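Local atomic coordinates of VirX1 (Cyanophage Syn10, PDB entry 6QGM), a protein that probably works as a flavin-dependent halogenase of the tryptophan halogenase family, iodinating diverse substrates. Residues Ser242-Lys247 against Gln395-Ser400; Ile328-Arg333 against Phe350-Glu355. One frame throughout, in Å; residues are numbered along the deposited sequence.

Contact 1: Ser242-Lys247 against Gln395-Ser400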
loop_
_atom_site.group_PDB
_atom_site.type_symbol
_atom_site.label_atom_id
_atom_site.label_comp_id
_atom_site.label_asym_id
_atom_site.label_seq_id
_atom_site.Cartn_x
_atom_site.Cartn_y
_atom_site.Cartn_z
ATOM N N SER B 242 -15.696 -2.076 21.328
ATOM C CA SER B 242 -15.546 -0.829 20.523
ATOM C C SER B 242 -16.857 -0.527 19.806
ATOM O O SER B 242 -17.208 -1.230 18.865
ATOM C CB SER B 242 -14.428 -0.926 19.512
ATOM O OG SER B 242 -13.190 -1.230 20.124
ATOM N N PRO B 243 -17.608 0.529 20.192
ATOM C CA PRO B 243 -18.825 0.911 19.468
ATOM C C PRO B 243 -18.471 1.599 18.135
ATOM O O PRO B 243 -17.364 2.073 18.026
ATOM C CB PRO B 243 -19.527 1.862 20.451
ATOM C CG PRO B 243 -18.385 2.516 21.179
ATOM C CD PRO B 243 -17.330 1.428 21.322
ATOM N N PHE B 244 -19.402 1.631 17.174
ATOM C CA PHE B 244 -19.234 2.291 15.853
ATOM C C PHE B 244 -19.841 3.710 15.847
ATOM O O PHE B 244 -19.994 4.279 14.730
ATOM C CB PHE B 244 -19.896 1.470 14.741
ATOM C CG PHE B 244 -19.268 0.130 14.434
ATOM C CD1 PHE B 244 -17.893 0.001 14.342
ATOM C CD2 PHE B 244 -20.055 -0.991 14.197
ATOM C CE1 PHE B 244 -17.318 -1.225 14.051
ATOM C CE2 PHE B 244 -19.475 -2.213 13.906
ATOM C CZ PHE B 244 -18.108 -2.326 13.837
ATOM N N SER B 245 -20.165 4.266 17.028
ATOM C CA SER B 245 -20.993 5.497 17.209
ATOM C C SER B 245 -20.332 6.732 16.577
ATOM O O SER B 245 -21.045 7.741 16.378
ATOM C CB SER B 245 -21.341 5.751 18.654
ATOM O OG SER B 245 -20.271 5.395 19.500
ATOM N N LYS B 246 -19.038 6.661 16.262
ATOM C CA LYS B 246 -18.308 7.764 15.591
ATOM C C LYS B 246 -18.695 7.880 14.112
ATOM O O LYS B 246 -18.549 9.003 13.611
ATOM C CB LYS B 246 -16.804 7.602 15.828
ATOM C CG LYS B 246 -16.297 8.412 17.023
ATOM C CD LYS B 246 -15.403 7.715 18.048
ATOM C CE LYS B 246 -15.594 8.369 19.399
ATOM N NZ LYS B 246 -14.461 8.074 20.308
ATOM N N LYS B 247 -19.191 6.821 13.453
ATOM C CA LYS B 247 -19.620 6.893 12.015
ATOM C C LYS B 247 -21.066 6.402 11.810
ATOM O O LYS B 247 -21.689 6.772 10.764
ATOM C CB LYS B 247 -18.659 6.115 11.110
ATOM C CG LYS B 247 -18.407 4.677 11.535
ATOM C CD LYS B 247 -17.264 4.048 10.810
ATOM C CE LYS B 247 -17.216 2.570 11.063
ATOM N NZ LYS B 247 -16.054 1.969 10.377
ATOM N N GLN B 395 -12.655 -7.284 8.476
ATOM C CA GLN B 395 -13.902 -7.484 7.702
ATOM C C GLN B 395 -15.006 -6.583 8.259
ATOM O O GLN B 395 -15.649 -5.868 7.470
ATOM C CB GLN B 395 -14.320 -8.947 7.732
ATOM C CG GLN B 395 -15.709 -9.158 7.165
ATOM C CD GLN B 395 -15.830 -10.452 6.396
ATOM O OE1 GLN B 395 -16.547 -11.380 6.786
ATOM N NE2 GLN B 395 -15.123 -10.503 5.275
ATOM N N ILE B 396 -15.220 -6.613 9.573
ATOM C CA ILE B 396 -16.333 -5.852 10.212
ATOM C C ILE B 396 -16.026 -4.349 10.141
ATOM O O ILE B 396 -16.975 -3.567 10.036
ATOM C CB ILE B 396 -16.622 -6.367 11.630
ATOM C CG1 ILE B 396 -18.040 -6.005 12.057
ATOM C CG2 ILE B 396 -15.575 -5.897 12.621
ATOM C CD1 ILE B 396 -18.504 -6.717 13.294
ATOM N N ASP B 397 -14.752 -3.963 10.130
ATOM C CA ASP B 397 -14.339 -2.544 9.947
ATOM C C ASP B 397 -14.663 -2.106 8.510
ATOM O O ASP B 397 -15.219 -0.986 8.331
ATOM C CB ASP B 397 -12.858 -2.333 10.290
ATOM C CG ASP B 397 -12.610 -2.092 11.786
ATOM O OD1 ASP B 397 -13.614 -1.999 12.572
ATOM O OD2 ASP B 397 -11.414 -1.970 12.170
ATOM N N SER B 398 -14.322 -2.943 7.518
ATOM C CA SER B 398 -14.647 -2.734 6.085
ATOM C C SER B 398 -16.145 -2.494 5.935
ATOM O O SER B 398 -16.542 -1.444 5.393
ATOM C CB SER B 398 -14.198 -3.894 5.248
ATOM O OG SER B 398 -12.789 -4.026 5.301
ATOM N N PHE B 399 -16.956 -3.433 6.424
ATOM C CA PHE B 399 -18.422 -3.436 6.213
ATOM C C PHE B 399 -19.048 -2.246 6.937
ATOM O O PHE B 399 -19.994 -1.680 6.373
ATOM C CB PHE B 399 -19.030 -4.781 6.616
ATOM C CG PHE B 399 -19.140 -5.756 5.479
ATOM C CD1 PHE B 399 -20.181 -5.635 4.566
ATOM C CD2 PHE B 399 -18.177 -6.735 5.275
ATOM C CE1 PHE B 399 -20.264 -6.483 3.472
ATOM C CE2 PHE B 399 -18.266 -7.584 4.183
ATOM C CZ PHE B 399 -19.318 -7.465 3.299
ATOM N N SER B 400 -18.555 -1.882 8.125
ATOM C CA SER B 400 -19.103 -0.748 8.922
ATOM C C SER B 400 -18.843 0.575 8.181
ATOM O O SER B 400 -19.769 1.416 8.160
ATOM C CB SER B 400 -18.574 -0.739 10.346
ATOM O OG SER B 400 -17.165 -0.582 10.371
#
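Strand 241-243, an edge of a small antiparallel three-stranded sheet, runs into a turn here, and the side chains of that turn meet one flank of the long helix 382-408. Phe244 and Lys247 reach across from the turn, whose backbone is closed by Lys247 N bonding to Phe244 O at 3.0 Å. Both converge on Ser400, Phe244 bringing its ring and Lys247 its ammonium. Phe244 has CG anti to its carbonyl carbon (chi1 -67°), which lays the ring against the helix so that Ser400 CB sits over the middle of one face. This is a CH-pi contact, with CB 3.8 Å from the ring centroid and only 8° off the normal. Around the rim of the ring, Ile396 CG1 packs 4.1 Å from Phe244 CZ, while Asp397 OD1 lies beside Phe244 CE1. Lys247 starts with CG wedged between its own N and C (chi1 53°), then runs out fully extended. Its tip reaches the serine hydroxyl, Lys247 NZ donating to Ser400 OG at 2.8 Å, and its charge has a second partner in a salt bridge with Asp401, one residue further along the helix. The carboxylate of Asp397 takes its own salt bridge from Lys332 of the neighbouring strand, and its OD1 remains 5.1 Å from Lys247 NZ. Because Ser400 OG accepts from the lysine, its single proton is left for the helix carbonyls: Ile396 O at 3.0 Å and Asp397 O at 2.8 Å are both within reach. The hydroxyl thus accepts from the ammonium and can donate to one helix carbonyl, while its methylene stays on the aromatic face; the nearby carboxylates would be expected to favour a charged Lys247.

Contact 2: Ile328-Arg333 against Phe350-Glu355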
loop_
_atom_site.group_PDB
_atom_site.type_symbol
_atom_site.label_atom_id
_atom_site.label_comp_id
_atom_site.label_asym_id
_atom_site.label_seq_id
_atom_site.Cartn_x
_atom_site.Cartn_y
_atom_site.Cartn_z
ATOM N N ILE B 328 -29.045 -2.913 20.781
ATOM C CA ILE B 328 -28.120 -3.473 19.761
ATOM C C ILE B 328 -26.702 -3.065 20.163
ATOM O O ILE B 328 -26.464 -1.832 20.320
ATOM C CB ILE B 328 -28.472 -3.029 18.327
ATOM C CG1 ILE B 328 -28.552 -1.507 18.174
ATOM C CG2 ILE B 328 -29.747 -3.722 17.880
ATOM C CD1 ILE B 328 -28.227 -1.027 16.772
ATOM N N GLY B 329 -25.812 -4.057 20.316
ATOM C CA GLY B 329 -24.367 -3.833 20.423
ATOM C C GLY B 329 -23.771 -3.442 19.080
ATOM O O GLY B 329 -23.197 -4.354 18.464
ATOM N N HIS B 330 -23.872 -2.165 18.676
ATOM C CA HIS B 330 -23.453 -1.674 17.335
ATOM C C HIS B 330 -21.944 -1.386 17.339
ATOM O O HIS B 330 -21.531 -0.228 17.584
ATOM C CB HIS B 330 -24.278 -0.456 16.901
ATOM C CG HIS B 330 -24.369 -0.299 15.417
ATOM N ND1 HIS B 330 -25.243 0.567 14.827
ATOM C CD2 HIS B 330 -23.725 -0.922 14.411
ATOM C CE1 HIS B 330 -25.119 0.499 13.519
ATOM N NE2 HIS B 330 -24.199 -0.409 13.239
ATOM N N GLY B 331 -21.158 -2.427 17.074
ATOM C CA GLY B 331 -19.699 -2.409 17.254
ATOM C C GLY B 331 -19.137 -3.811 17.234
ATOM O O GLY B 331 -19.781 -4.710 16.665
ATOM N N LYS B 332 -17.972 -3.986 17.850
ATOM C CA LYS B 332 -17.227 -5.265 17.905
ATOM C C LYS B 332 -16.463 -5.319 19.225
ATOM O O LYS B 332 -16.044 -4.255 19.721
ATOM C CB LYS B 332 -16.206 -5.334 16.770
ATOM C CG LYS B 332 -15.495 -4.006 16.544
ATOM C CD LYS B 332 -14.188 -4.087 15.845
ATOM C CE LYS B 332 -13.387 -2.821 16.051
ATOM N NZ LYS B 332 -12.185 -2.797 15.178
ATOM N N ARG B 333 -16.269 -6.525 19.746
ATOM C CA ARG B 333 -15.246 -6.792 20.778
ATOM C C ARG B 333 -13.873 -6.508 20.148
ATOM O O ARG B 333 -13.725 -6.630 18.903
ATOM C CB ARG B 333 -15.363 -8.231 21.272
ATOM C CG ARG B 333 -16.732 -8.600 21.824
ATOM C CD ARG B 333 -16.999 -7.907 23.142
ATOM N NE ARG B 333 -18.417 -7.823 23.460
ATOM C CZ ARG B 333 -18.886 -7.269 24.564
ATOM N NH1 ARG B 333 -18.048 -6.776 25.461
ATOM N NH2 ARG B 333 -20.182 -7.208 24.775
ATOM N N PHE B 350 -21.630 -6.734 15.471
ATOM C CA PHE B 350 -22.916 -6.472 14.790
ATOM C C PHE B 350 -22.798 -5.140 14.042
ATOM O O PHE B 350 -22.330 -4.153 14.633
ATOM C CB PHE B 350 -24.048 -6.506 15.825
ATOM C CG PHE B 350 -25.391 -6.050 15.316
ATOM C CD1 PHE B 350 -25.716 -4.706 15.271
ATOM C CD2 PHE B 350 -26.330 -6.967 14.865
ATOM C CE1 PHE B 350 -26.958 -4.292 14.804
ATOM C CE2 PHE B 350 -27.563 -6.546 14.390
ATOM C CZ PHE B 350 -27.875 -5.216 14.371
ATOM N N ILE B 351 -23.194 -5.126 12.773
ATOM C CA ILE B 351 -23.510 -3.898 11.988
ATOM C C ILE B 351 -25.016 -3.907 11.743
ATOM O O ILE B 351 -25.542 -4.971 11.440
ATOM C CB ILE B 351 -22.714 -3.851 10.670
ATOM C CG1 ILE B 351 -21.232 -4.141 10.892
ATOM C CG2 ILE B 351 -22.928 -2.533 9.943
ATOM C CD1 ILE B 351 -20.519 -4.645 9.665
ATOM N N GLU B 352 -25.695 -2.774 11.909
ATOM C CA GLU B 352 -27.132 -2.664 11.558
ATOM C C GLU B 352 -27.278 -3.247 10.156
ATOM O O GLU B 352 -26.410 -3.023 9.309
ATOM C CB GLU B 352 -27.599 -1.216 11.664
ATOM C CG GLU B 352 -26.896 -0.244 10.711
ATOM C CD GLU B 352 -27.459 1.157 10.796
ATOM O OE1 GLU B 352 -28.613 1.268 11.226
ATOM O OE2 GLU B 352 -26.746 2.118 10.535
ATOM N N PRO B 353 -28.341 -4.032 9.872
ATOM C CA PRO B 353 -28.407 -4.833 8.635
ATOM C C PRO B 353 -28.807 -4.063 7.364
ATOM O O PRO B 353 -29.586 -4.564 6.603
ATOM C CB PRO B 353 -29.451 -5.892 8.988
ATOM C CG PRO B 353 -30.418 -5.104 9.874
ATOM C CD PRO B 353 -29.538 -4.185 10.709
ATOM N N LEU B 354 -28.245 -2.876 7.160
ATOM C CA LEU B 354 -28.492 -2.023 5.963
ATOM C C LEU B 354 -27.855 -2.685 4.729
ATOM O O LEU B 354 -28.348 -2.447 3.608
ATOM C CB LEU B 354 -27.910 -0.625 6.210
ATOM C CG LEU B 354 -28.223 0.405 5.130
ATOM C CD1 LEU B 354 -29.718 0.608 4.988
ATOM C CD2 LEU B 354 -27.545 1.732 5.419
ATOM N N GLU B 355 -26.800 -3.476 4.930
ATOM C CA GLU B 355 -26.161 -4.254 3.846
ATOM C C GLU B 355 -26.335 -5.750 4.144
ATOM O O GLU B 355 -25.497 -6.549 3.715
ATOM C CB GLU B 355 -24.712 -3.792 3.684
ATOM C CG GLU B 355 -24.575 -2.568 2.803
ATOM C CD GLU B 355 -25.027 -2.746 1.355
ATOM O OE1 GLU B 355 -24.872 -3.883 0.829
ATOM O OE2 GLU B 355 -25.542 -1.759 0.751
#
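The imidazole of His330 takes the edge of the Phe350 ring toward one face, an edge-to-face pair with centroids 5.9 Å apart and planes at 73°. Around the imidazole's own edge, close to its plane, lie Phe350 O, 3.5 Å from His330 CD2, and Glu352 OE2 on the CE1 side. Phe350 in turn has His330 CA at its edge, while Ile328 crosses it obliquely, CD1 4.0 Å from Phe350 CE1. The backbones carrying the two rings are joined by two hydrogen bonds: Phe350 N to Gly331 O at 3.0 Å, nearly along the C=O axis, and Gly331 N to Phe350 O at 3.2 Å, more bent at 138°. A chi1 of 62° sets Glu352 CG 3.4 Å from His330 CE1, and the chain then runs on extended to its carboxylate. The backbone carbonyl of Asn250 accepts from His330 ND1, which fixes the rotation of the imidazole and implies a proton on ND1. The Glu352 carboxylate is satisfied by three donors, Tyr407 OH, the side-chain ND2 of Asn250 and NE1 of Trp280, the last from the family's GWxWxIP motif, and its charge could polarise the CE1 side of the imidazole.

In the fold
The two contacts lie with their centres about 8 Å apart and share the three-stranded antiparallel sheet 241-243, 331-333, 349-350, with strand 331-333 in the middle. The order along the chain is 242-247, 328-333, 350-355, 395-400, so both segments of contact 2 fall between those of contact 1. Probable backbone hydrogen bonds, Ser242 N to Lys332 O (2.7 Å) and Phe244 N to His330 O (2.9 Å), tie one to the other. Helix 382-408, which forms one side of contact 1, also packs on Ile351 of contact 2, Phe399 CB lying 3.4 Å from Ile351 CD1. Residues 350-355 begin FIEPLESTG, whose Ser-Thr-Gly end corresponds to the halide-binding stretch of related flavin-dependent halogenases, so contact 2 probably lies on the chain leading into that site.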